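Local structure of bifunctional dTDP-4-dehydrorhamnose 3,5-epimerase/dTDP-4-dehydrorhamnose reductase (Arabidopsis thaliana, 4QQR) at residues Tyr187-Val191 with Trp246-Thr250; Met235-Ile240 with Phe291-Lys295. The protein epimerises dTDP-4-dehydro-6-deoxy-glucose at C3' and C5' and reduces the product with NADPH to dTDP-beta-L-rhamnose. All coordinates share one frame; numbering follows the deposited sequence.

Both contacts involve helix 229-239, interaction 2 directly and interaction 1 through side chains resting on it, and lie near the protein surface, with centres 20 Å apart. Interaction 2 uses the C-terminal end of this helix; interaction 1 uses the short segment that follows it in the chain, its Val190 and Trp246 touching Leu233. The two meet directly where Trp246 CH2 packs on Arg237 NH1 at 4.1 Å. Their segments alternate along the chain, 187-191, 235-240, 246-250 and 291-295. The functional sites are more distant: the Val191 side chain is about 13 Å from a bound zinc ion, and that of Asn294 about 11 Å from that of Trp23, a probable NADPH-binding residue.

Interaction 1 of 2, residues Tyr187-Val191 with Trp246-Thr250; sequences YEKVV and WKNFT
Val190 meets Asn248 and Lys247 through weak polar bonds, and Lys189 lies on the ring of Phe249. The Asn248 amide lies alongside Val190, pointing the same way, and its ND2 gives a weak bond to Val190 O at 3.4 Å, with 142° at the hydrogen. The same nitrogen gives a second weak bond to Asn230 OD1, which also accepts the indole N-H of Trp246; the carbonyl end of one asparagine thus serves two donors from segment 246-250. The ND2 stands in the plane of the Trp246 ring, at its edge. Val190 N donates to Lys247 O at 3.3 Å, a weak bond bent to 125°, and that oxygen also receives the CA-H of Lys189. Within the two segments, 189-190 and 247-248 form short, weakly bonded strands, which run in broadly the same direction and make a loose parallel pair apart from the central six-stranded Rossmann sheet. With CG1 between its backbone N and carbonyl carbon (chi1 72°), Val190 brings this methyl to Trp246 CD1 at 4.1 Å; beyond the pair, helix 229-239 covers both residues through Leu233. On the other face of the pair, Lys189 CB sits over the Phe249 ring, 3.9 Å from its centroid, a CH-pi contact offset toward the rim. From there the lysine chain passes Asn248 O with its CD. Lys189 NZ lies 5.9 Å from Lys247 NZ, so the like charges may weakly repel each other. With a glycine at Lys189, the methylene over this face would be gone, and the Phe249 ring would probably be freer to turn. Val190 O lies near CD2 of the same ring.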
loop_
_atom_site.group_PDB
_atom_site.type_symbol
_atom_site.label_atom_id
_atom_site.label_comp_id
_atom_site.label_asym_id
_atom_site.label_seq_id
_atom_site.Cartn_x
_atom_site.Cartn_y
_atom_site.Cartn_z
ATOM N N TYR A 187 -33.116 -10.194 -0.572
ATOM C CA TYR A 187 -33.363 -8.775 -0.385
ATOM C C TYR A 187 -34.759 -8.380 -0.840
ATOM O O TYR A 187 -35.446 -9.151 -1.515
ATOM C CB TYR A 187 -32.266 -7.953 -1.064
ATOM C CG TYR A 187 -30.911 -8.259 -0.450
ATOM C CD1 TYR A 187 -30.822 -8.728 0.864
ATOM C CD2 TYR A 187 -29.730 -8.106 -1.177
ATOM C CE1 TYR A 187 -29.608 -9.027 1.436
ATOM C CE2 TYR A 187 -28.495 -8.402 -0.599
ATOM C CZ TYR A 187 -28.448 -8.864 0.704
ATOM O OH TYR A 187 -27.242 -9.164 1.292
ATOM N N GLU A 188 -35.182 -7.186 -0.439
ATOM C CA GLU A 188 -36.543 -6.707 -0.693
ATOM C C GLU A 188 -36.642 -6.105 -2.096
ATOM O O GLU A 188 -37.325 -6.645 -2.983
ATOM C CB GLU A 188 -36.933 -5.671 0.376
ATOM C CG GLU A 188 -35.728 -5.053 1.133
ATOM C CD GLU A 188 -35.331 -3.655 0.634
ATOM O OE1 GLU A 188 -36.136 -2.711 0.796
ATOM O OE2 GLU A 188 -34.208 -3.494 0.095
ATOM N N LYS A 189 -35.959 -4.974 -2.276
ATOM C CA LYS A 189 -35.715 -4.401 -3.584
ATOM C C LYS A 189 -34.286 -4.743 -4.005
ATOM O O LYS A 189 -33.521 -5.345 -3.237
ATOM C CB LYS A 189 -35.908 -2.884 -3.555
ATOM C CG LYS A 189 -37.228 -2.459 -2.957
ATOM C CD LYS A 189 -37.706 -1.140 -3.534
ATOM C CE LYS A 189 -39.102 -0.798 -3.038
ATOM N NZ LYS A 189 -39.076 -0.450 -1.594
ATOM N N VAL A 190 -33.935 -4.355 -5.229
ATOM C CA VAL A 190 -32.607 -4.597 -5.772
ATOM C C VAL A 190 -32.348 -3.600 -6.902
ATOM O O VAL A 190 -33.278 -2.997 -7.434
ATOM C CB VAL A 190 -32.443 -6.067 -6.227
ATOM C CG1 VAL A 190 -33.244 -6.330 -7.488
ATOM C CG2 VAL A 190 -30.975 -6.412 -6.417
ATOM N N VAL A 191 -31.085 -3.422 -7.264
ATOM C CA VAL A 191 -30.683 -2.244 -8.028
ATOM C C VAL A 191 -30.759 -2.395 -9.542
ATOM O O VAL A 191 -30.844 -1.390 -10.267
ATOM C CB VAL A 191 -29.251 -1.854 -7.678
ATOM C CG1 VAL A 191 -29.068 -0.339 -7.805
ATOM C CG2 VAL A 191 -28.904 -2.353 -6.274
ATOM N N TRP A 246 -40.059 -9.798 -6.358
ATOM C CA TRP A 246 -39.094 -8.748 -6.046
ATOM C C TRP A 246 -39.486 -7.414 -6.683
ATOM O O TRP A 246 -40.108 -7.388 -7.744
ATOM C CB TRP A 246 -37.661 -9.161 -6.454
ATOM C CG TRP A 246 -37.365 -9.106 -7.936
ATOM C CD1 TRP A 246 -36.827 -8.055 -8.622
ATOM C CD2 TRP A 246 -37.583 -10.143 -8.901
ATOM N NE1 TRP A 246 -36.706 -8.371 -9.952
ATOM C CE2 TRP A 246 -37.158 -9.648 -10.149
ATOM C CE3 TRP A 246 -38.097 -11.438 -8.834
ATOM C CZ2 TRP A 246 -37.233 -10.402 -11.318
ATOM C CZ3 TRP A 246 -38.171 -12.189 -9.996
ATOM C CH2 TRP A 246 -37.746 -11.670 -11.220
ATOM N N LYS A 247 -39.133 -6.307 -6.027
ATOM C CA LYS A 247 -39.326 -4.974 -6.606
ATOM C C LYS A 247 -37.985 -4.284 -6.837
ATOM O O LYS A 247 -36.955 -4.759 -6.371
ATOM C CB LYS A 247 -40.233 -4.108 -5.722
ATOM C CG LYS A 247 -41.692 -4.591 -5.645
ATOM C CD LYS A 247 -42.448 -3.962 -4.479
ATOM C CE LYS A 247 -41.762 -4.268 -3.150
ATOM N NZ LYS A 247 -41.342 -5.700 -3.043
ATOM N N ASN A 248 -38.001 -3.172 -7.568
ATOM C CA ASN A 248 -36.779 -2.440 -7.864
ATOM C C ASN A 248 -36.745 -1.049 -7.236
ATOM O O ASN A 248 -37.697 -0.627 -6.593
ATOM C CB ASN A 248 -36.584 -2.313 -9.379
ATOM C CG ASN A 248 -36.357 -3.654 -10.059
ATOM O OD1 ASN A 248 -36.865 -3.897 -11.158
ATOM N ND2 ASN A 248 -35.593 -4.532 -9.408
ATOM N N PHE A 249 -35.640 -0.341 -7.447
ATOM C CA PHE A 249 -35.501 1.047 -7.020
ATOM C C PHE A 249 -35.827 1.991 -8.179
ATOM O O PHE A 249 -35.396 1.759 -9.308
ATOM C CB PHE A 249 -34.071 1.313 -6.536
ATOM C CG PHE A 249 -33.742 0.665 -5.223
ATOM C CD1 PHE A 249 -34.107 1.265 -4.028
ATOM C CD2 PHE A 249 -33.062 -0.537 -5.178
ATOM C CE1 PHE A 249 -33.803 0.668 -2.814
ATOM C CE2 PHE A 249 -32.756 -1.135 -3.969
ATOM C CZ PHE A 249 -33.124 -0.534 -2.788
ATOM N N THR A 250 -36.566 3.061 -7.894
ATOM C CA THR A 250 -36.971 4.012 -8.930
ATOM C C THR A 250 -36.145 5.303 -8.900
ATOM O O THR A 250 -36.023 6.008 -9.910
ATOM C CB THR A 250 -38.479 4.349 -8.823
ATOM O OG1 THR A 250 -38.661 5.769 -8.878
ATOM C CG2 THR A 250 -39.061 3.805 -7.512
#

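Interaction 2 of 2, residues Met235-Ile240 with Phe291-Lys295; sequences MYRDYI and FEPNK
The last turn of helix 229-239 meets the end of helix 282-291 and the tail beyond it, chiefly through Phe291, whose ring meets Met235 and whose CB meets Tyr239. Met235 CB sits over one face of the Phe291 ring, 3.8 Å from its centroid and displaced toward the rim, as a CH-pi contact. The Phe291 side chain crosses that of Met235 at about a right angle. A second CH-pi contact works the other way: Phe291 CB lies over a face of the Tyr239 ring, 3.9 Å from its centroid. The two rings themselves meet obliquely, with planes at 32° and centroids 5.7 Å apart. Met235 SD adds a Met-aromatic contact, coming obliquely at 4.7 Å from the Phe291 centroid. Ile240 CG2 reaches the edge of the same ring near its plane, at 4.3 Å from CD1. This is packing between two C-terminal helix ends of the reductase fold, in which Met235 and Tyr239, one turn apart on 229-239, both contact Phe291; Ile181 of helix 180-186 also touches Phe291. Turned with CG anti to its carbonyl carbon (chi1 -77°), Tyr239 lies side by side with Glu292, and the phenol hydroxyl and the carboxylate share a water. That water is 2.7 Å from Tyr239 OH and lies in the ring plane; it donates to Glu292 OE2. Lys295 passes its CG and CD beside Tyr239, CD nearing Tyr239 O. Past Phe291 the chain is held by Asn294 N bonding to Phe291 O, and Asn294 ND2 bonds to Ser172 O.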
loop_
_atom_site.group_PDB
_atom_site.type_symbol
_atom_site.label_atom_id
_atom_site.label_comp_id
_atom_site.label_asym_id
_atom_site.label_seq_id
_atom_site.Cartn_x
_atom_site.Cartn_y
_atom_site.Cartn_z
ATOM N N MET A 235 -34.059 -16.056 -13.317
ATOM C CA MET A 235 -33.560 -17.426 -13.305
ATOM C C MET A 235 -33.783 -18.118 -11.966
ATOM O O MET A 235 -34.028 -19.320 -11.912
ATOM C CB MET A 235 -32.078 -17.470 -13.664
ATOM C CG MET A 235 -31.778 -16.933 -15.041
ATOM S SD MET A 235 -30.040 -17.155 -15.433
ATOM C CE MET A 235 -29.962 -16.334 -17.017
ATOM N N TYR A 236 -33.693 -17.365 -10.883
ATOM C CA TYR A 236 -34.006 -17.918 -9.575
ATOM C C TYR A 236 -35.445 -18.414 -9.574
ATOM O O TYR A 236 -35.735 -19.538 -9.149
ATOM C CB TYR A 236 -33.830 -16.851 -8.489
ATOM C CG TYR A 236 -33.932 -17.416 -7.095
ATOM C CD1 TYR A 236 -32.878 -18.137 -6.545
ATOM C CD2 TYR A 236 -35.085 -17.245 -6.332
ATOM C CE1 TYR A 236 -32.957 -18.660 -5.280
ATOM C CE2 TYR A 236 -35.177 -17.775 -5.054
ATOM C CZ TYR A 236 -34.106 -18.477 -4.534
ATOM O OH TYR A 236 -34.178 -19.018 -3.268
ATOM N N ARG A 237 -36.328 -17.554 -10.078
ATOM C CA ARG A 237 -37.763 -17.787 -10.109
ATOM C C ARG A 237 -38.140 -19.010 -10.922
ATOM O O ARG A 237 -38.919 -19.835 -10.459
ATOM C CB ARG A 237 -38.492 -16.553 -10.648
ATOM C CG ARG A 237 -39.994 -16.730 -10.784
ATOM C CD ARG A 237 -40.557 -15.754 -11.815
ATOM N NE ARG A 237 -39.831 -15.846 -13.080
ATOM C CZ ARG A 237 -39.706 -14.846 -13.949
ATOM N NH1 ARG A 237 -40.260 -13.667 -13.693
ATOM N NH2 ARG A 237 -39.021 -15.024 -15.077
ATOM N N ASP A 238 -37.597 -19.142 -12.127
ATOM C CA ASP A 238 -38.056 -20.221 -13.002
ATOM C C ASP A 238 -37.387 -21.528 -12.658
ATOM O O ASP A 238 -37.859 -22.603 -13.040
ATOM C CB ASP A 238 -37.823 -19.911 -14.488
ATOM C CG ASP A 238 -38.410 -18.587 -14.918
ATOM O OD1 ASP A 238 -39.414 -18.145 -14.317
ATOM O OD2 ASP A 238 -37.838 -17.990 -15.855
ATOM N N TYR A 239 -36.274 -21.444 -11.948
ATOM C CA TYR A 239 -35.559 -22.664 -11.617
ATOM C C TYR A 239 -35.835 -23.151 -10.203
ATOM O O TYR A 239 -36.054 -24.345 -9.990
ATOM C CB TYR A 239 -34.058 -22.525 -11.869
ATOM C CG TYR A 239 -33.673 -22.610 -13.333
ATOM C CD1 TYR A 239 -33.673 -21.477 -14.135
ATOM C CD2 TYR A 239 -33.309 -23.822 -13.911
ATOM C CE1 TYR A 239 -33.319 -21.549 -15.471
ATOM C CE2 TYR A 239 -32.949 -23.900 -15.248
ATOM C CZ TYR A 239 -32.958 -22.758 -16.022
ATOM O OH TYR A 239 -32.608 -22.811 -17.349
ATOM N N ILE A 240 -35.841 -22.249 -9.232
ATOM C CA ILE A 240 -35.944 -22.724 -7.864
ATOM C C ILE A 240 -37.289 -22.401 -7.187
ATOM O O ILE A 240 -37.885 -23.264 -6.545
ATOM C CB ILE A 240 -34.682 -22.345 -6.998
ATOM C CG1 ILE A 240 -34.995 -21.229 -6.004
ATOM C CG2 ILE A 240 -33.464 -22.026 -7.880
ATOM C CD1 ILE A 240 -35.343 -21.722 -4.582
ATOM N N PHE A 291 -28.025 -23.180 -11.636
ATOM C CA PHE A 291 -29.477 -23.360 -11.649
ATOM C C PHE A 291 -29.999 -24.762 -12.038
ATOM O O PHE A 291 -30.876 -25.300 -11.359
ATOM C CB PHE A 291 -30.127 -22.273 -12.503
ATOM C CG PHE A 291 -29.984 -20.887 -11.927
ATOM C CD1 PHE A 291 -30.609 -20.552 -10.734
ATOM C CD2 PHE A 291 -29.235 -19.916 -12.581
ATOM C CE1 PHE A 291 -30.484 -19.275 -10.204
ATOM C CE2 PHE A 291 -29.115 -18.635 -12.050
ATOM C CZ PHE A 291 -29.735 -18.320 -10.858
ATOM N N GLU A 292 -29.483 -25.345 -13.119
ATOM C CA GLU A 292 -29.910 -26.693 -13.528
ATOM C C GLU A 292 -29.670 -27.814 -12.497
ATOM O O GLU A 292 -30.535 -28.672 -12.321
ATOM C CB GLU A 292 -29.335 -27.091 -14.891
ATOM C CG GLU A 292 -30.144 -26.584 -16.063
ATOM C CD GLU A 292 -29.529 -26.971 -17.398
ATOM O OE1 GLU A 292 -28.455 -27.613 -17.375
ATOM O OE2 GLU A 292 -30.106 -26.633 -18.464
ATOM N N PRO A 293 -28.505 -27.824 -11.815
ATOM C CA PRO A 293 -28.371 -28.873 -10.793
ATOM C C PRO A 293 -28.992 -28.454 -9.455
ATOM O O PRO A 293 -28.617 -28.957 -8.398
ATOM C CB PRO A 293 -26.854 -29.038 -10.654
ATOM C CG PRO A 293 -26.306 -27.676 -10.974
ATOM C CD PRO A 293 -27.252 -27.063 -11.994
ATOM N N ASN A 294 -29.941 -27.530 -9.514
ATOM C CA ASN A 294 -30.696 -27.142 -8.338
ATOM C C ASN A 294 -32.218 -27.088 -8.580
ATOM O O ASN A 294 -32.949 -26.499 -7.784
ATOM C CB ASN A 294 -30.175 -25.807 -7.798
ATOM C CG ASN A 294 -29.095 -25.986 -6.747
ATOM O OD1 ASN A 294 -28.686 -27.106 -6.447
ATOM N ND2 ASN A 294 -28.628 -24.883 -6.183
ATOM N N LYS A 295 -32.695 -27.700 -9.665
ATOM C CA LYS A 295 -34.123 -27.676 -9.987
ATOM C C LYS A 295 -34.986 -28.341 -8.902
ATOM O O LYS A 295 -36.063 -27.847 -8.540
ATOM C CB LYS A 295 -34.374 -28.341 -11.341
ATOM C CG LYS A 295 -34.656 -27.374 -12.492
ATOM C CD LYS A 295 -35.989 -26.623 -12.332
ATOM C CE LYS A 295 -37.213 -27.500 -12.664
ATOM N NZ LYS A 295 -38.530 -26.798 -12.446
HETATM O O HOH W 1 -32.298 -25.036 -18.781
#